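Local structure of 5'-Methylthioadenosine Nucleosidase (Arabidopsis thaliana, 2H8G) at residues A[111-122]-A[217-228]; A[131-139]-A[194-205]. The protein is a plant nucleosidase of the phosphorylase superfamily, a dimer of mixed alpha/beta subunits that binds adenine in a pocket. All blocks are in the same frame, centred on the assembly; numbering follows the deposited sequence.

Contact 1. Residues A[111-122]-A[217-228]. With ADE (adenine), chain C.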
loop_
_atom_site.group_PDB
_atom_site.type_symbol
_atom_site.label_atom_id
_atom_site.label_comp_id
_atom_site.label_asym_id
_atom_site.label_seq_id
_atom_site.Cartn_x
_atom_site.Cartn_y
_atom_site.Cartn_z
ATOM N N ILE A 111 -0.360 17.961 -4.262
ATOM C CA ILE A 111 -1.134 17.127 -3.354
ATOM C C ILE A 111 -0.814 17.524 -1.923
ATOM O O ILE A 111 0.333 17.804 -1.597
ATOM C CB ILE A 111 -0.768 15.637 -3.517
ATOM C CG1 ILE A 111 -1.134 15.158 -4.919
ATOM C CG2 ILE A 111 -1.483 14.803 -2.458
ATOM C CD1 ILE A 111 -0.507 13.838 -5.284
ATOM N N ILE A 112 -1.833 17.569 -1.075
ATOM C CA ILE A 112 -1.619 17.885 0.328
ATOM C C ILE A 112 -2.177 16.726 1.137
ATOM O O ILE A 112 -3.370 16.438 1.065
ATOM C CB ILE A 112 -2.365 19.163 0.782
ATOM C CG1 ILE A 112 -1.906 20.370 -0.039
ATOM C CG2 ILE A 112 -2.106 19.401 2.274
ATOM C CD1 ILE A 112 -2.646 21.651 0.302
ATOM N N ASN A 113 -1.309 16.040 1.874
ATOM C CA ASN A 113 -1.737 14.938 2.731
ATOM C C ASN A 113 -1.916 15.582 4.102
ATOM O O ASN A 113 -0.945 15.945 4.753
ATOM C CB ASN A 113 -0.652 13.852 2.791
ATOM C CG ASN A 113 -0.991 12.732 3.766
ATOM O OD1 ASN A 113 -0.099 12.159 4.398
ATOM N ND2 ASN A 113 -2.278 12.401 3.879
ATOM N N ALA A 114 -3.165 15.755 4.522
ATOM C CA ALA A 114 -3.445 16.378 5.810
ATOM C C ALA A 114 -4.076 15.366 6.745
ATOM O O ALA A 114 -4.952 14.604 6.344
ATOM C CB ALA A 114 -4.384 17.573 5.617
ATOM N N GLY A 115 -3.624 15.350 7.995
ATOM C CA GLY A 115 -4.186 14.419 8.950
ATOM C C GLY A 115 -3.540 14.527 10.312
ATOM O O GLY A 115 -2.612 15.315 10.514
ATOM N N THR A 116 -4.056 13.735 11.246
ATOM C CA THR A 116 -3.549 13.690 12.605
ATOM C C THR A 116 -2.353 12.746 12.682
ATOM O O THR A 116 -2.143 11.906 11.805
ATOM C CB THR A 116 -4.645 13.220 13.584
ATOM O OG1 THR A 116 -5.252 12.016 13.100
ATOM C CG2 THR A 116 -5.704 14.288 13.732
ATOM N N CYS A 117 -1.574 12.874 13.746
ATOM C CA CYS A 117 -0.391 12.038 13.901
ATOM C C CYS A 117 0.076 12.034 15.341
ATOM O O CYS A 117 -0.416 12.803 16.170
ATOM C CB CYS A 117 0.749 12.580 13.028
ATOM S SG CYS A 117 1.412 14.179 13.582
ATOM N N GLY A 118 1.032 11.156 15.625
ATOM C CA GLY A 118 1.615 11.105 16.950
ATOM C C GLY A 118 2.857 11.974 16.876
ATOM O O GLY A 118 3.414 12.190 15.792
ATOM N N GLY A 119 3.286 12.500 18.015
ATOM C CA GLY A 119 4.468 13.340 18.031
ATOM C C GLY A 119 5.391 12.971 19.174
ATOM O O GLY A 119 4.978 12.337 20.146
ATOM N N PHE A 120 6.657 13.340 19.039
ATOM C CA PHE A 120 7.624 13.077 20.088
ATOM C C PHE A 120 7.944 14.365 20.824
ATOM O O PHE A 120 8.427 15.334 20.234
ATOM C CB PHE A 120 8.894 12.453 19.508
ATOM C CG PHE A 120 8.711 11.025 19.089
ATOM C CD1 PHE A 120 8.225 10.711 17.826
ATOM C CD2 PHE A 120 8.956 9.992 19.992
ATOM C CE1 PHE A 120 7.981 9.386 17.468
ATOM C CE2 PHE A 120 8.714 8.665 19.641
ATOM C CZ PHE A 120 8.225 8.364 18.376
ATOM N N LYS A 121 7.641 14.364 22.118
ATOM C CA LYS A 121 7.875 15.511 22.977
ATOM C C LYS A 121 9.355 15.881 22.977
ATOM O O LYS A 121 9.706 17.062 22.978
ATOM C CB LYS A 121 7.405 15.186 24.400
ATOM C CG LYS A 121 7.540 16.325 25.396
ATOM C CD LYS A 121 6.984 15.933 26.762
ATOM C CE LYS A 121 7.724 14.733 27.350
ATOM N NZ LYS A 121 7.235 14.380 28.713
ATOM N N VAL A 122 10.221 14.872 22.950
ATOM C CA VAL A 122 11.659 15.117 22.950
ATOM C C VAL A 122 12.135 15.793 21.667
ATOM O O VAL A 122 13.206 16.401 21.641
ATOM C CB VAL A 122 12.458 13.806 23.154
ATOM C CG1 VAL A 122 12.053 13.152 24.465
ATOM C CG2 VAL A 122 12.234 12.861 21.984
ATOM N N VAL A 217 4.213 17.065 -3.439
ATOM C CA VAL A 217 3.369 16.737 -2.299
ATOM C C VAL A 217 3.839 17.427 -1.022
ATOM O O VAL A 217 5.037 17.510 -0.737
ATOM C CB VAL A 217 3.290 15.205 -2.072
ATOM C CG1 VAL A 217 4.667 14.643 -1.803
ATOM C CG2 VAL A 217 2.355 14.894 -0.908
ATOM N N VAL A 218 2.871 17.946 -0.275
ATOM C CA VAL A 218 3.122 18.630 0.990
ATOM C C VAL A 218 2.311 17.914 2.063
ATOM O O VAL A 218 1.293 17.288 1.761
ATOM C CB VAL A 218 2.693 20.115 0.909
ATOM C CG1 VAL A 218 2.731 20.763 2.290
ATOM C CG2 VAL A 218 3.623 20.861 -0.043
ATOM N N PHE A 219 2.773 17.985 3.308
ATOM C CA PHE A 219 2.081 17.326 4.407
ATOM C C PHE A 219 1.753 18.270 5.549
ATOM O O PHE A 219 2.584 19.082 5.954
ATOM C CB PHE A 219 2.927 16.185 4.991
ATOM C CG PHE A 219 3.408 15.193 3.971
ATOM C CD1 PHE A 219 4.501 15.486 3.164
ATOM C CD2 PHE A 219 2.767 13.970 3.811
ATOM C CE1 PHE A 219 4.949 14.571 2.208
ATOM C CE2 PHE A 219 3.204 13.053 2.862
ATOM C CZ PHE A 219 4.296 13.354 2.060
ATOM N N LEU A 220 0.532 18.165 6.057
ATOM C CA LEU A 220 0.108 18.950 7.209
ATOM C C LEU A 220 -0.267 17.871 8.211
ATOM O O LEU A 220 -1.229 17.126 8.006
ATOM C CB LEU A 220 -1.102 19.823 6.877
ATOM C CG LEU A 220 -0.850 20.894 5.814
ATOM C CD1 LEU A 220 -2.145 21.636 5.528
ATOM C CD2 LEU A 220 0.231 21.860 6.291
ATOM N N LYS A 221 0.511 17.764 9.280
ATOM C CA LYS A 221 0.275 16.731 10.280
ATOM C C LYS A 221 0.050 17.343 11.653
ATOM O O LYS A 221 0.933 18.002 12.208
ATOM C CB LYS A 221 1.465 15.762 10.296
ATOM C CG LYS A 221 1.630 14.991 8.975
ATOM C CD LYS A 221 0.579 13.893 8.820
ATOM C CE LYS A 221 0.512 13.370 7.378
ATOM N NZ LYS A 221 -0.315 12.131 7.269
ATOM N N ALA A 222 -1.150 17.124 12.184
ATOM C CA ALA A 222 -1.552 17.673 13.473
ATOM C C ALA A 222 -1.400 16.649 14.596
ATOM O O ALA A 222 -1.977 15.560 14.547
ATOM C CB ALA A 222 -2.990 18.159 13.387
ATOM N N VAL A 223 -0.624 17.016 15.613
ATOM C CA VAL A 223 -0.340 16.136 16.746
ATOM C C VAL A 223 -1.496 15.940 17.716
ATOM O O VAL A 223 -1.939 16.885 18.372
ATOM C CB VAL A 223 0.890 16.652 17.533
ATOM C CG1 VAL A 223 1.219 15.709 18.685
ATOM C CG2 VAL A 223 2.087 16.766 16.601
ATOM N N THR A 224 -1.967 14.702 17.804
ATOM C CA THR A 224 -3.066 14.349 18.705
ATOM C C THR A 224 -2.586 13.623 19.955
ATOM O O THR A 224 -3.307 13.538 20.947
ATOM C CB THR A 224 -4.099 13.432 18.017
ATOM O OG1 THR A 224 -3.426 12.346 17.363
ATOM C CG2 THR A 224 -4.918 14.215 17.007
ATOM N N ASP A 225 -1.369 13.095 19.911
ATOM C CA ASP A 225 -0.849 12.357 21.051
ATOM C C ASP A 225 0.668 12.377 21.076
ATOM O O ASP A 225 1.311 12.536 20.035
ATOM C CB ASP A 225 -1.342 10.906 21.006
ATOM C CG ASP A 225 -1.039 10.227 19.684
ATOM O OD1 ASP A 225 -1.703 10.550 18.680
ATOM O OD2 ASP A 225 -0.129 9.371 19.643
ATOM N N LEU A 226 1.232 12.225 22.271
ATOM C CA LEU A 226 2.683 12.212 22.429
ATOM C C LEU A 226 3.135 10.773 22.663
ATOM O O LEU A 226 2.849 10.171 23.702
ATOM C CB LEU A 226 3.097 13.116 23.595
ATOM C CG LEU A 226 2.687 14.584 23.433
ATOM C CD1 LEU A 226 3.131 15.375 24.662
ATOM C CD2 LEU A 226 3.299 15.164 22.168
ATOM N N VAL A 227 3.838 10.222 21.679
ATOM C CA VAL A 227 4.305 8.845 21.746
ATOM C C VAL A 227 5.221 8.591 22.935
ATOM O O VAL A 227 5.248 7.487 23.479
ATOM C CB VAL A 227 5.019 8.453 20.434
ATOM C CG1 VAL A 227 5.445 6.995 20.484
ATOM C CG2 VAL A 227 4.083 8.681 19.254
ATOM N N ASP A 228 5.969 9.613 23.337
ATOM C CA ASP A 228 6.864 9.484 24.480
ATOM C C ASP A 228 6.277 10.186 25.702
ATOM O O ASP A 228 7.000 10.594 26.617
ATOM C CB ASP A 228 8.257 10.035 24.136
ATOM C CG ASP A 228 8.220 11.452 23.595
ATOM O OD1 ASP A 228 7.114 11.981 23.355
ATOM O OD2 ASP A 228 9.309 12.035 23.399
HETATM N N9 ADE C . -2.213 8.918 14.353
HETATM C C8 ADE C . -2.381 9.606 15.504
HETATM N N7 ADE C . -1.509 9.257 16.481
HETATM C C5 ADE C . -0.743 8.282 15.902
HETATM C C6 ADE C . 0.364 7.476 16.357
HETATM N N6 ADE C . 0.846 7.602 17.588
HETATM N N1 ADE C . 0.921 6.541 15.451
HETATM C C2 ADE C . 0.408 6.424 14.182
HETATM N N3 ADE C . -0.650 7.157 13.663
HETATM C C4 ADE C . -1.164 8.059 14.578
HETATM O O HOH W 1 -2.963 10.591 6.229
HETATM O O HOH W 2 -2.340 11.700 9.131
#
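Lys-221 reaches back along its neighbouring strand to Asn-113, its chain bent at chi2, and sets NZ 2.9 Å from Asn-113 OD1. The ammonium sits 47° above the plane of the amide carbonyl, so it does not use a lone pair squarely. Asn-113 stands nearly upright to the Phe-219 ring (planes 81° apart), and OD1 lies at the edge of that ring, in its plane, 3.4 Å from Phe-219 CD2, where the ring hydrogens are slightly positive. The amide thus suits a buried site: OD1 meets a cation and a ring edge, while ND2 serves Val-32 O and a water. NZ is further gripped by the carboxylate of Asp-200 and by a second water that also bonds Thr-116 O.

Beneath these side chains, strands 111-119 and 217-226 run parallel, joined by a ladder of backbone bonds. On the opposite face from Lys-221, the methyls of Thr-116 and Thr-224 cross at about a right angle and press tightly, CG2 to CG2 at 3.4 Å. Gly-118, with no side chain, lets the backbone pass close beside adenine. At the far end, Val-227 lays CB over one face of the Phe-120 ring, 4.0 Å from its centroid, as a CH-pi contact. Asp-228 then clasps the turn with both oxygens: OD1 takes Lys-121 N at 2.7 Å and OD2 takes Val-122 N at 3.0 Å, each through its syn lone pair.

Asp-225 OD2 accepts adenine N6 at 2.9 Å, almost straight (170°), while Asp-225 OD1 lies 2.6 Å from adenine N7 and receives the hydroxyl of Thr-224. That bond from Thr-224 probably fixes the rotation of the carboxylate, making Thr-224 a pocket residue that also orients Asp-225 and helps keep both its oxygens turned to the base.

Contact 2. Residues A[131-139]-A[194-205]. With ADE (adenine), chain C.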
loop_
_atom_site.group_PDB
_atom_site.type_symbol
_atom_site.label_atom_id
_atom_site.label_comp_id
_atom_site.label_asym_id
_atom_site.label_seq_id
_atom_site.Cartn_x
_atom_site.Cartn_y
_atom_site.Cartn_z
ATOM N N PHE A 131 2.221 20.460 11.997
ATOM C CA PHE A 131 3.535 20.446 11.363
ATOM C C PHE A 131 3.529 20.399 9.843
ATOM O O PHE A 131 2.634 19.824 9.226
ATOM C CB PHE A 131 4.323 19.215 11.820
ATOM C CG PHE A 131 5.000 19.358 13.150
ATOM C CD1 PHE A 131 4.272 19.348 14.337
ATOM C CD2 PHE A 131 6.386 19.457 13.216
ATOM C CE1 PHE A 131 4.922 19.432 15.568
ATOM C CE2 PHE A 131 7.036 19.539 14.438
ATOM C CZ PHE A 131 6.307 19.528 15.616
ATOM N N LEU A 132 4.568 20.991 9.258
ATOM C CA LEU A 132 4.783 20.944 7.820
ATOM C C LEU A 132 5.929 19.925 7.781
ATOM O O LEU A 132 6.938 20.113 8.454
ATOM C CB LEU A 132 5.271 22.295 7.295
ATOM C CG LEU A 132 5.379 22.433 5.777
ATOM C CD1 LEU A 132 4.001 22.289 5.144
ATOM C CD2 LEU A 132 5.972 23.790 5.446
ATOM N N VAL A 133 5.779 18.849 7.022
ATOM C CA VAL A 133 6.815 17.817 6.973
ATOM C C VAL A 133 7.971 18.108 6.013
ATOM O O VAL A 133 7.749 18.543 4.887
ATOM C CB VAL A 133 6.186 16.452 6.597
ATOM C CG1 VAL A 133 7.271 15.406 6.386
ATOM C CG2 VAL A 133 5.230 16.009 7.693
ATOM N N SER A 134 9.199 17.848 6.466
ATOM C CA SER A 134 10.397 18.059 5.650
ATOM C C SER A 134 10.628 16.865 4.721
ATOM O O SER A 134 10.729 17.021 3.504
ATOM C CB SER A 134 11.623 18.264 6.549
ATOM O OG SER A 134 11.750 17.232 7.511
ATOM N N ASP A 135 10.735 15.677 5.307
ATOM C CA ASP A 135 10.899 14.450 4.537
ATOM C C ASP A 135 10.157 13.340 5.258
ATOM O O ASP A 135 9.736 13.505 6.404
ATOM C CB ASP A 135 12.378 14.080 4.331
ATOM C CG ASP A 135 13.175 14.061 5.615
ATOM O OD1 ASP A 135 12.589 13.861 6.695
ATOM O OD2 ASP A 135 14.411 14.227 5.533
ATOM N N VAL A 136 9.998 12.210 4.584
ATOM C CA VAL A 136 9.247 11.105 5.151
ATOM C C VAL A 136 9.918 9.760 4.915
ATOM O O VAL A 136 10.603 9.564 3.918
ATOM C CB VAL A 136 7.823 11.095 4.552
ATOM C CG1 VAL A 136 7.894 10.849 3.045
ATOM C CG2 VAL A 136 6.966 10.064 5.252
ATOM N N VAL A 137 9.719 8.845 5.855
ATOM C CA VAL A 137 10.280 7.504 5.782
ATOM C C VAL A 137 9.281 6.500 6.348
ATOM O O VAL A 137 8.281 6.895 6.958
ATOM C CB VAL A 137 11.574 7.380 6.635
ATOM C CG1 VAL A 137 12.650 8.300 6.094
ATOM C CG2 VAL A 137 11.281 7.716 8.093
ATOM N N PHE A 138 9.550 5.214 6.121
ATOM C CA PHE A 138 8.739 4.122 6.682
ATOM C C PHE A 138 9.577 3.525 7.811
ATOM O O PHE A 138 10.798 3.444 7.687
ATOM C CB PHE A 138 8.516 2.965 5.698
ATOM C CG PHE A 138 7.568 3.259 4.573
ATOM C CD1 PHE A 138 8.042 3.729 3.359
ATOM C CD2 PHE A 138 6.207 2.997 4.705
ATOM C CE1 PHE A 138 7.179 3.925 2.281
ATOM C CE2 PHE A 138 5.336 3.191 3.636
ATOM C CZ PHE A 138 5.821 3.653 2.423
ATOM N N HIS A 139 8.935 3.091 8.892
ATOM C CA HIS A 139 9.676 2.450 9.978
ATOM C C HIS A 139 9.318 0.972 10.124
ATOM O O HIS A 139 9.921 0.273 10.936
ATOM C CB HIS A 139 9.461 3.165 11.323
ATOM C CG HIS A 139 8.025 3.408 11.675
ATOM N ND1 HIS A 139 7.185 2.423 12.155
ATOM C CD2 HIS A 139 7.287 4.540 11.626
ATOM C CE1 HIS A 139 5.990 2.944 12.387
ATOM N NE2 HIS A 139 6.026 4.225 12.074
ATOM N N ASN A 194 15.813 7.050 13.004
ATOM C CA ASN A 194 15.584 7.884 11.828
ATOM C C ASN A 194 15.308 9.343 12.193
ATOM O O ASN A 194 15.059 10.173 11.323
ATOM C CB ASN A 194 14.461 7.315 10.931
ATOM C CG ASN A 194 13.084 7.339 11.583
ATOM O OD1 ASN A 194 12.743 8.258 12.323
ATOM N ND2 ASN A 194 12.272 6.332 11.271
ATOM N N ASP A 195 15.368 9.634 13.489
ATOM C CA ASP A 195 15.184 10.987 14.009
ATOM C C ASP A 195 13.865 11.654 13.619
ATOM O O ASP A 195 13.815 12.861 13.369
ATOM C CB ASP A 195 16.363 11.857 13.562
ATOM C CG ASP A 195 16.504 13.120 14.385
ATOM O OD1 ASP A 195 16.512 13.019 15.630
ATOM O OD2 ASP A 195 16.619 14.212 13.788
ATOM N N ALA A 196 12.793 10.872 13.578
ATOM C CA ALA A 196 11.487 11.409 13.225
ATOM C C ALA A 196 10.896 12.201 14.387
ATOM O O ALA A 196 11.160 11.904 15.552
ATOM C CB ALA A 196 10.541 10.275 12.847
ATOM N N THR A 197 10.102 13.217 14.061
ATOM C CA THR A 197 9.436 14.017 15.072
ATOM C C THR A 197 7.983 13.583 15.119
ATOM O O THR A 197 7.335 13.683 16.161
ATOM C CB THR A 197 9.458 15.521 14.718
ATOM O OG1 THR A 197 10.804 16.003 14.769
ATOM C CG2 THR A 197 8.599 16.321 15.689
ATOM N N LEU A 198 7.492 13.082 13.986
ATOM C CA LEU A 198 6.091 12.675 13.842
ATOM C C LEU A 198 5.926 11.230 13.388
ATOM O O LEU A 198 6.780 10.687 12.684
ATOM C CB LEU A 198 5.413 13.583 12.816
ATOM C CG LEU A 198 5.690 15.080 12.956
ATOM C CD1 LEU A 198 5.303 15.790 11.666
ATOM C CD2 LEU A 198 4.936 15.645 14.149
ATOM N N LYS A 199 4.801 10.630 13.764
ATOM C CA LYS A 199 4.499 9.244 13.431
ATOM C C LYS A 199 3.065 9.140 12.923
ATOM O O LYS A 199 2.134 9.630 13.572
ATOM C CB LYS A 199 4.682 8.375 14.684
ATOM C CG LYS A 199 4.348 6.902 14.524
ATOM C CD LYS A 199 4.509 6.169 15.866
ATOM C CE LYS A 199 4.212 4.690 15.738
ATOM N NZ LYS A 199 2.800 4.427 15.331
ATOM N N ASP A 200 2.882 8.515 11.761
ATOM C CA ASP A 200 1.537 8.362 11.207
ATOM C C ASP A 200 1.378 7.022 10.501
ATOM O O ASP A 200 2.223 6.134 10.637
ATOM C CB ASP A 200 1.202 9.499 10.238
ATOM C CG ASP A 200 1.835 9.314 8.877
ATOM O OD1 ASP A 200 1.307 9.875 7.890
ATOM O OD2 ASP A 200 2.870 8.620 8.787
ATOM N N MET A 201 0.297 6.876 9.742
ATOM C CA MET A 201 0.028 5.620 9.066
ATOM C C MET A 201 -0.151 5.695 7.552
ATOM O O MET A 201 -0.466 4.679 6.934
ATOM C CB MET A 201 -1.206 4.959 9.699
ATOM C CG MET A 201 -1.006 4.568 11.155
ATOM S SD MET A 201 -2.525 4.109 12.015
ATOM C CE MET A 201 -2.938 2.619 11.174
ATOM N N GLU A 202 0.067 6.865 6.950
ATOM C CA GLU A 202 -0.114 6.995 5.496
ATOM C C GLU A 202 0.937 7.805 4.729
ATOM O O GLU A 202 1.191 7.530 3.555
ATOM C CB GLU A 202 -1.467 7.640 5.174
ATOM C CG GLU A 202 -2.716 6.871 5.595
ATOM C CD GLU A 202 -3.128 7.125 7.031
ATOM O OE1 GLU A 202 -2.892 8.249 7.533
ATOM O OE2 GLU A 202 -3.714 6.202 7.644
ATOM N N GLY A 203 1.512 8.808 5.381
ATOM C CA GLY A 203 2.459 9.702 4.728
ATOM C C GLY A 203 3.459 9.189 3.709
ATOM O O GLY A 203 3.473 9.633 2.559
ATOM N N ALA A 204 4.303 8.256 4.120
ATOM C CA ALA A 204 5.331 7.742 3.223
ATOM C C ALA A 204 4.779 7.060 1.977
ATOM O O ALA A 204 5.450 7.029 0.941
ATOM C CB ALA A 204 6.256 6.793 3.980
ATOM N N ALA A 205 3.570 6.509 2.074
ATOM C CA ALA A 205 2.948 5.831 0.944
ATOM C C ALA A 205 2.412 6.875 -0.027
ATOM O O ALA A 205 2.499 6.708 -1.244
ATOM C CB ALA A 205 1.820 4.923 1.426
HETATM N N9 ADE C . -2.213 8.918 14.353
HETATM C C8 ADE C . -2.381 9.606 15.504
HETATM N N7 ADE C . -1.509 9.257 16.481
HETATM C C5 ADE C . -0.743 8.282 15.902
HETATM C C6 ADE C . 0.364 7.476 16.357
HETATM N N6 ADE C . 0.846 7.602 17.588
HETATM N N1 ADE C . 0.921 6.541 15.451
HETATM C C2 ADE C . 0.408 6.424 14.182
HETATM N N3 ADE C . -0.650 7.157 13.663
HETATM C C4 ADE C . -1.164 8.059 14.578
HETATM O O HOH W 3 13.006 4.370 9.142
HETATM O O HOH W 4 2.800 4.123 12.548
#
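Phe-138 swings its ring beside its own backbone N (chi1 -72°), which carries it back over the start of helix 203-212 although its CB points away. There Ala-204 CB sits over the middle of one ring face, 3.4 Å from the centroid, a close CH-pi contact that the small methyl of alanine allows. In Val-136, with CG1 between N and the carbonyl carbon (chi1 63°), CG2 is left anti to N and aims at the same helical turn, 3.4 Å from Ala-204 N. At the other end, Leu-198 splits its two methyls over Phe-131: CD2 rests on one ring face, offset toward the rim, and CD1 meets Phe-131 CB at 3.6 Å. Thr-197 CG2 approaches CE2 of the ring obliquely, from the same side as Leu-198.

The strand 130-138 turns a corner at Ser-134, so its first half packs on strand 198-200 and its second half on the helix that follows. Asp-200, at the end of strand 198-200, makes an Asx motif, OD1 accepting Gly-203 N at 2.7 Å from the syn side; OD2 bonds the hydroxyl of Thr-177. Glu-202 is the helix N-cap.

The extended Lys-199 passes the His-139 side chain at about a right angle, CG 4.0 Å from NE2, and bends only at chi4 to bring NZ 2.8 Å from adenine N1. A water in the plane of the imidazole bonds Lys-199 NZ and Asp-200 O, with a weak bond from His-139 NE2. Asn-194 ND2 lies 3.6 Å from Val-137 CG2 and reaches Phe-138 O through another water.

Contacts 1 and 2 lie about 8 Å apart, centre to centre, in one mixed sheet within the phosphorylase-superfamily range. Along the chain the order is 111-122, 131-139, 194-205, 217-228, so the outer pair encloses the inner one in sequence. Strand 130-138 runs antiparallel beside 217-226, where Phe-131 N probably bonds Lys-221 O; strand 198-200 runs antiparallel beside 110-119, where Gly-118 N probably bonds Lys-199 O. Each segment of contact 2 therefore borders a strand of contact 1, and helix 203-212 is the element that precedes strand 217-226 in the chain. The sheet joins both contacts at the adenine pocket, which residues from each help to line.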